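Type I site-specific restriction-modification system, R (Restriction) subunit (Vibrio vulnificus, PDB 3H1T) probably acts as the ATP-dependent, DNA-translocating restriction subunit of a type I restriction-modification system, here seen as a fragment that includes the two helicase-like motor lobes. Local coordinates at residues A[202-207]-A[348-353]; A[338-343]-A[529-534]. One frame throughout, in Å; residues are numbered along the deposited sequence.

Contact 1. Residues A[202-207]-A[348-353]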
loop_
_atom_site.group_PDB
_atom_site.type_symbol
_atom_site.label_atom_id
_atom_site.label_comp_id
_atom_site.label_asym_id
_atom_site.label_seq_id
_atom_site.Cartn_x
_atom_site.Cartn_y
_atom_site.Cartn_z
ATOM N N LEU A 202 -1.248 -14.964 -0.535
ATOM C CA LEU A 202 -1.012 -13.714 -1.252
ATOM C C LEU A 202 -1.594 -12.479 -0.539
ATOM O O LEU A 202 -2.667 -12.540 0.076
ATOM C CB LEU A 202 -1.593 -13.806 -2.667
ATOM C CG LEU A 202 -1.251 -12.651 -3.613
ATOM C CD1 LEU A 202 0.277 -12.509 -3.721
ATOM C CD2 LEU A 202 -1.875 -12.915 -4.988
ATOM N N ILE A 203 -0.867 -11.365 -0.619
ATOM C CA ILE A 203 -1.286 -10.101 -0.026
ATOM C C ILE A 203 -1.122 -9.023 -1.085
ATOM O O ILE A 203 -0.052 -8.890 -1.667
ATOM C CB ILE A 203 -0.400 -9.698 1.156
ATOM C CG1 ILE A 203 -0.318 -10.840 2.162
ATOM C CG2 ILE A 203 -0.962 -8.457 1.809
ATOM C CD1 ILE A 203 0.749 -10.656 3.207
ATOM N N THR A 204 -2.178 -8.263 -1.342
ATOM C CA THR A 204 -2.115 -7.188 -2.318
ATOM C C THR A 204 -2.206 -5.851 -1.592
ATOM O O THR A 204 -3.165 -5.581 -0.866
ATOM C CB THR A 204 -3.262 -7.271 -3.340
ATOM O OG1 THR A 204 -3.282 -8.574 -3.925
ATOM C CG2 THR A 204 -3.067 -6.231 -4.438
HETATM N N MSE A 205 -1.190 -5.024 -1.783
HETATM C CA MSE A 205 -1.146 -3.715 -1.157
HETATM C C MSE A 205 -0.640 -2.699 -2.172
HETATM O O MSE A 205 0.371 -2.929 -2.834
HETATM C CB MSE A 205 -0.212 -3.731 0.056
HETATM C CG MSE A 205 -0.724 -4.473 1.296
HETATM SE SE MSE A 205 0.604 -4.495 2.735
HETATM C CE MSE A 205 0.164 -2.822 3.569
ATOM N N ALA A 206 -1.345 -1.583 -2.301
ATOM C CA ALA A 206 -0.944 -0.535 -3.226
ATOM C C ALA A 206 0.460 -0.059 -2.846
ATOM O O ALA A 206 0.818 -0.009 -1.668
ATOM C CB ALA A 206 -1.927 0.612 -3.161
ATOM N N THR A 207 1.262 0.271 -3.850
ATOM C CA THR A 207 2.615 0.729 -3.598
ATOM C C THR A 207 2.649 1.948 -2.675
ATOM O O THR A 207 1.864 2.888 -2.828
ATOM C CB THR A 207 3.336 1.052 -4.927
ATOM O OG1 THR A 207 4.537 1.783 -4.660
ATOM C CG2 THR A 207 2.458 1.868 -5.828
ATOM N N ASP A 348 -1.119 -15.488 -13.598
ATOM C CA ASP A 348 -0.249 -16.547 -13.070
ATOM C C ASP A 348 0.123 -16.346 -11.599
ATOM O O ASP A 348 0.329 -17.319 -10.854
ATOM C CB ASP A 348 1.015 -16.698 -13.916
ATOM C CG ASP A 348 0.739 -17.361 -15.259
ATOM O OD1 ASP A 348 -0.397 -17.862 -15.452
ATOM O OD2 ASP A 348 1.664 -17.395 -16.110
ATOM N N THR A 349 0.210 -15.095 -11.173
ATOM C CA THR A 349 0.531 -14.826 -9.789
ATOM C C THR A 349 -0.597 -15.268 -8.883
ATOM O O THR A 349 -0.356 -15.902 -7.859
ATOM C CB THR A 349 0.795 -13.339 -9.567
ATOM O OG1 THR A 349 2.099 -13.039 -10.067
ATOM C CG2 THR A 349 0.734 -12.997 -8.079
ATOM N N TYR A 350 -1.829 -14.933 -9.257
ATOM C CA TYR A 350 -2.986 -15.307 -8.456
ATOM C C TYR A 350 -3.309 -16.784 -8.563
ATOM O O TYR A 350 -4.066 -17.312 -7.751
ATOM C CB TYR A 350 -4.187 -14.453 -8.842
ATOM C CG TYR A 350 -4.037 -13.020 -8.364
ATOM C CD1 TYR A 350 -3.053 -12.179 -8.904
ATOM C CD2 TYR A 350 -4.808 -12.534 -7.306
ATOM C CE1 TYR A 350 -2.842 -10.894 -8.394
ATOM C CE2 TYR A 350 -4.597 -11.266 -6.787
ATOM C CZ TYR A 350 -3.616 -10.450 -7.329
ATOM O OH TYR A 350 -3.407 -9.213 -6.776
ATOM N N ARG A 351 -2.724 -17.447 -9.561
ATOM C CA ARG A 351 -2.916 -18.883 -9.760
ATOM C C ARG A 351 -1.944 -19.654 -8.874
ATOM O O ARG A 351 -2.291 -20.666 -8.276
ATOM C CB ARG A 351 -2.687 -19.257 -11.228
ATOM C CG ARG A 351 -3.856 -18.919 -12.139
ATOM C CD ARG A 351 -3.484 -18.949 -13.612
ATOM N NE ARG A 351 -4.626 -18.692 -14.478
ATOM C CZ ARG A 351 -4.556 -18.021 -15.622
ATOM N NH1 ARG A 351 -3.383 -17.541 -16.029
ATOM N NH2 ARG A 351 -5.655 -17.825 -16.359
ATOM N N TYR A 352 -0.715 -19.170 -8.790
ATOM C CA TYR A 352 0.280 -19.830 -7.961
ATOM C C TYR A 352 0.043 -19.604 -6.467
ATOM O O TYR A 352 0.043 -20.556 -5.694
ATOM C CB TYR A 352 1.684 -19.358 -8.352
ATOM C CG TYR A 352 2.801 -20.054 -7.614
ATOM C CD1 TYR A 352 3.232 -19.600 -6.366
ATOM C CD2 TYR A 352 3.426 -21.176 -8.160
ATOM C CE1 TYR A 352 4.263 -20.253 -5.678
ATOM C CE2 TYR A 352 4.450 -21.839 -7.487
ATOM C CZ TYR A 352 4.863 -21.382 -6.251
ATOM O OH TYR A 352 5.846 -22.078 -5.582
ATOM N N PHE A 353 -0.186 -18.355 -6.056
ATOM C CA PHE A 353 -0.405 -18.060 -4.640
ATOM C C PHE A 353 -1.862 -18.119 -4.211
ATOM O O PHE A 353 -2.157 -18.186 -3.024
ATOM C CB PHE A 353 0.175 -16.688 -4.281
ATOM C CG PHE A 353 1.668 -16.617 -4.379
ATOM C CD1 PHE A 353 2.478 -17.176 -3.389
ATOM C CD2 PHE A 353 2.276 -15.968 -5.454
ATOM C CE1 PHE A 353 3.878 -17.084 -3.468
ATOM C CE2 PHE A 353 3.669 -15.873 -5.546
ATOM C CZ PHE A 353 4.472 -16.432 -4.548
HETATM O O HOH W 1 -3.579 -16.591 -0.743
#
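Strand 202-205 and helix 348-352 run in roughly opposed directions, 141° between axes 9.9 Å apart at their closest, and the backbones converge at Leu202 and Phe353. Contact across such a gap is carried by a few side chains, and Leu202 does most of the work. Its CG stands anti to the backbone N (chi1 -171°), and the CD2 methyl reaches over the Tyr350 ring in a CH-pi contact, 3.7 Å from the centroid and nearly on the ring normal. The same methyl also touches CG2 of Thr349, while Leu202 CB packs 3.7 Å from Phe353 CB. Two residues along the strand, the Thr204 hydroxyl meets the phenol: OG1 lies 2.9 Å from Tyr350 OH, the two side chains crossing at about a right angle. The phenol oxygen has its stronger polar partner in the carbonyl of Thr340. Where the backbones draw close, a water accepts from Leu202 N at 2.9 Å and donates to Phe353 O. In the parallel sheet, strand 200-205 runs between strands 333-338 and 358-360. Helix 347-352 connects those two flanking strands in a beta-alpha-beta crossover that passes over the strand between them. Tyr350 leans on Thr338 at the end of one flanking strand, and Phe353 extends the packing to Leu326 of helix 323-328.

Contact 2. Residues A[338-343]-A[529-534]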
loop_
_atom_site.group_PDB
_atom_site.type_symbol
_atom_site.label_atom_id
_atom_site.label_comp_id
_atom_site.label_asym_id
_atom_site.label_seq_id
_atom_site.Cartn_x
_atom_site.Cartn_y
_atom_site.Cartn_z
ATOM N N THR A 338 2.105 -8.445 -3.587
ATOM C CA THR A 338 2.052 -7.836 -4.906
ATOM C C THR A 338 1.399 -6.479 -4.750
ATOM O O THR A 338 0.666 -6.254 -3.792
ATOM C CB THR A 338 1.250 -8.726 -5.898
ATOM O OG1 THR A 338 1.399 -8.215 -7.230
ATOM C CG2 THR A 338 -0.228 -8.767 -5.528
ATOM N N ALA A 339 1.668 -5.563 -5.669
ATOM C CA ALA A 339 1.096 -4.225 -5.575
ATOM C C ALA A 339 -0.073 -3.983 -6.535
ATOM O O ALA A 339 -0.713 -2.940 -6.491
ATOM C CB ALA A 339 2.193 -3.182 -5.806
ATOM N N THR A 340 -0.357 -4.948 -7.393
ATOM C CA THR A 340 -1.448 -4.804 -8.342
ATOM C C THR A 340 -2.438 -5.950 -8.145
ATOM O O THR A 340 -2.037 -7.071 -7.839
ATOM C CB THR A 340 -0.896 -4.781 -9.793
ATOM O OG1 THR A 340 -0.372 -6.062 -10.129
ATOM C CG2 THR A 340 0.257 -3.783 -9.897
ATOM N N PRO A 341 -3.750 -5.679 -8.295
ATOM C CA PRO A 341 -4.777 -6.709 -8.118
ATOM C C PRO A 341 -4.879 -7.619 -9.340
ATOM O O PRO A 341 -4.253 -7.365 -10.359
ATOM C CB PRO A 341 -6.033 -5.890 -7.912
ATOM C CG PRO A 341 -5.836 -4.786 -8.894
ATOM C CD PRO A 341 -4.372 -4.387 -8.643
ATOM N N LEU A 342 -5.664 -8.687 -9.231
ATOM C CA LEU A 342 -5.835 -9.628 -10.331
ATOM C C LEU A 342 -6.423 -8.925 -11.545
ATOM O O LEU A 342 -7.563 -8.466 -11.509
ATOM C CB LEU A 342 -6.780 -10.764 -9.936
ATOM C CG LEU A 342 -6.647 -12.088 -10.709
ATOM C CD1 LEU A 342 -7.907 -12.890 -10.507
ATOM C CD2 LEU A 342 -6.429 -11.840 -12.199
ATOM N N ARG A 343 -5.643 -8.856 -12.620
ATOM C CA ARG A 343 -6.083 -8.221 -13.858
ATOM C C ARG A 343 -5.640 -9.102 -15.036
ATOM O O ARG A 343 -5.408 -10.296 -14.851
ATOM C CB ARG A 343 -5.513 -6.801 -13.959
ATOM C CG ARG A 343 -6.025 -5.831 -12.867
ATOM C CD ARG A 343 -7.528 -5.590 -13.007
ATOM N NE ARG A 343 -8.063 -4.554 -12.123
ATOM C CZ ARG A 343 -8.649 -4.796 -10.951
ATOM N NH1 ARG A 343 -8.783 -6.041 -10.510
ATOM N NH2 ARG A 343 -9.102 -3.789 -10.214
ATOM N N SER A 529 1.250 -2.891 -20.180
ATOM C CA SER A 529 0.607 -3.730 -19.165
ATOM C C SER A 529 0.002 -2.954 -17.993
ATOM O O SER A 529 0.437 -1.854 -17.662
ATOM C CB SER A 529 1.588 -4.794 -18.643
ATOM O OG SER A 529 2.442 -4.289 -17.631
HETATM N N MSE A 530 -1.015 -3.542 -17.371
HETATM C CA MSE A 530 -1.689 -2.925 -16.232
HETATM C C MSE A 530 -0.739 -2.761 -15.040
HETATM O O MSE A 530 -0.797 -1.758 -14.332
HETATM C CB MSE A 530 -2.904 -3.771 -15.825
HETATM C CG MSE A 530 -3.666 -3.264 -14.598
HETATM SE SE MSE A 530 -4.489 -1.498 -14.770
HETATM C CE MSE A 530 -6.124 -2.021 -15.662
ATOM N N SER A 531 0.123 -3.750 -14.813
ATOM C CA SER A 531 1.088 -3.694 -13.714
ATOM C C SER A 531 2.027 -2.510 -13.890
ATOM O O SER A 531 2.312 -1.796 -12.935
ATOM C CB SER A 531 1.906 -4.991 -13.627
ATOM O OG SER A 531 1.103 -6.071 -13.160
ATOM N N GLU A 532 2.484 -2.294 -15.122
ATOM C CA GLU A 532 3.391 -1.187 -15.424
ATOM C C GLU A 532 2.683 0.138 -15.247
ATOM O O GLU A 532 3.254 1.072 -14.720
ATOM C CB GLU A 532 3.936 -1.279 -16.857
ATOM C CG GLU A 532 4.772 -0.063 -17.277
ATOM C CD GLU A 532 5.579 -0.271 -18.557
ATOM O OE1 GLU A 532 5.000 -0.274 -19.668
ATOM O OE2 GLU A 532 6.809 -0.434 -18.447
ATOM N N PHE A 533 1.436 0.214 -15.687
ATOM C CA PHE A 533 0.684 1.449 -15.556
ATOM C C PHE A 533 0.586 1.875 -14.089
ATOM O O PHE A 533 0.866 3.021 -13.738
ATOM C CB PHE A 533 -0.726 1.287 -16.136
ATOM C CG PHE A 533 -1.552 2.535 -16.054
ATOM C CD1 PHE A 533 -1.406 3.549 -16.998
ATOM C CD2 PHE A 533 -2.475 2.705 -15.018
ATOM C CE1 PHE A 533 -2.174 4.728 -16.911
ATOM C CE2 PHE A 533 -3.247 3.867 -14.920
ATOM C CZ PHE A 533 -3.097 4.884 -15.870
ATOM N N LYS A 534 0.181 0.937 -13.242
ATOM C CA LYS A 534 0.029 1.208 -11.819
ATOM C C LYS A 534 1.334 1.552 -11.116
ATOM O O LYS A 534 1.333 2.261 -10.109
ATOM C CB LYS A 534 -0.633 0.023 -11.119
ATOM C CG LYS A 534 -2.091 -0.176 -11.521
ATOM C CD LYS A 534 -2.881 -0.929 -10.462
ATOM C CE LYS A 534 -4.254 -1.381 -10.991
ATOM N NZ LYS A 534 -5.202 -0.272 -11.343
#
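Met530, Ser531 and Lys534 face Arg343, Thr340 and Pro341 across the cleft between the two RecA-like lobes of a superfamily 2 helicase motor. The Thr-Ala-Thr of 338-340 fits motif III of such motors, and helix 530-537 leads into the arginine-bearing motif VI. At the start of the helix Ser529 is the N-cap, its OG accepting from Glu532 N at 3.2 Å. Met530, a selenomethionine, lays its CG 3.9 Å from CG of Arg343; its chain bends at chi2 and chi3, and the aliphatic parts of the two residues cross obliquely. Ser531 comes next, and its OG receives a weak hydrogen bond of 3.4 Å from Thr340 OG1. Each hydroxyl has a stronger partner in the loop after motif III, Asn346 for Thr340 and Asp345 for Ser531; the direct pair is thus minor, and Ser531 to Asp345 is the firmer tie between lobes. One turn on, Lys534 places CB near the Thr340 methyl and CE 3.8 Å from CD of Pro341. Its NZ forms salt bridges with Asp567 and Asp571, and Asp567 also pairs with Arg343 NE, a further link between lobes that probably eases the repulsion between two cations 5.2 Å apart from NE to NZ. Arg343 is fixed further within its own loop: NH1 donates to Leu342 O at 2.9 Å, and CG of Pro341 sits 3.4 Å above the guanidinium plane, over its centre.

Contacts 1 and 2 have centres about 10 Å apart and illustrate how one lobe's interior is tied to the cleft between lobes. Their segments alternate along the chain: 202-207, 338-343, 348-353, then 529-534. The first three belong to the N-terminal motor lobe, where strands 200-205 and 333-338 are neighbours joined by Ile203 O and Thr338 N at 2.9 Å; the last belongs to the C-terminal lobe. Segment 202-207 runs into the P-loop, so the motif III loop stands between the nucleotide-binding end of one lobe and the helix of the other. That placement is consistent with motif III coupling ATP turnover to lobe movement, as in related motors.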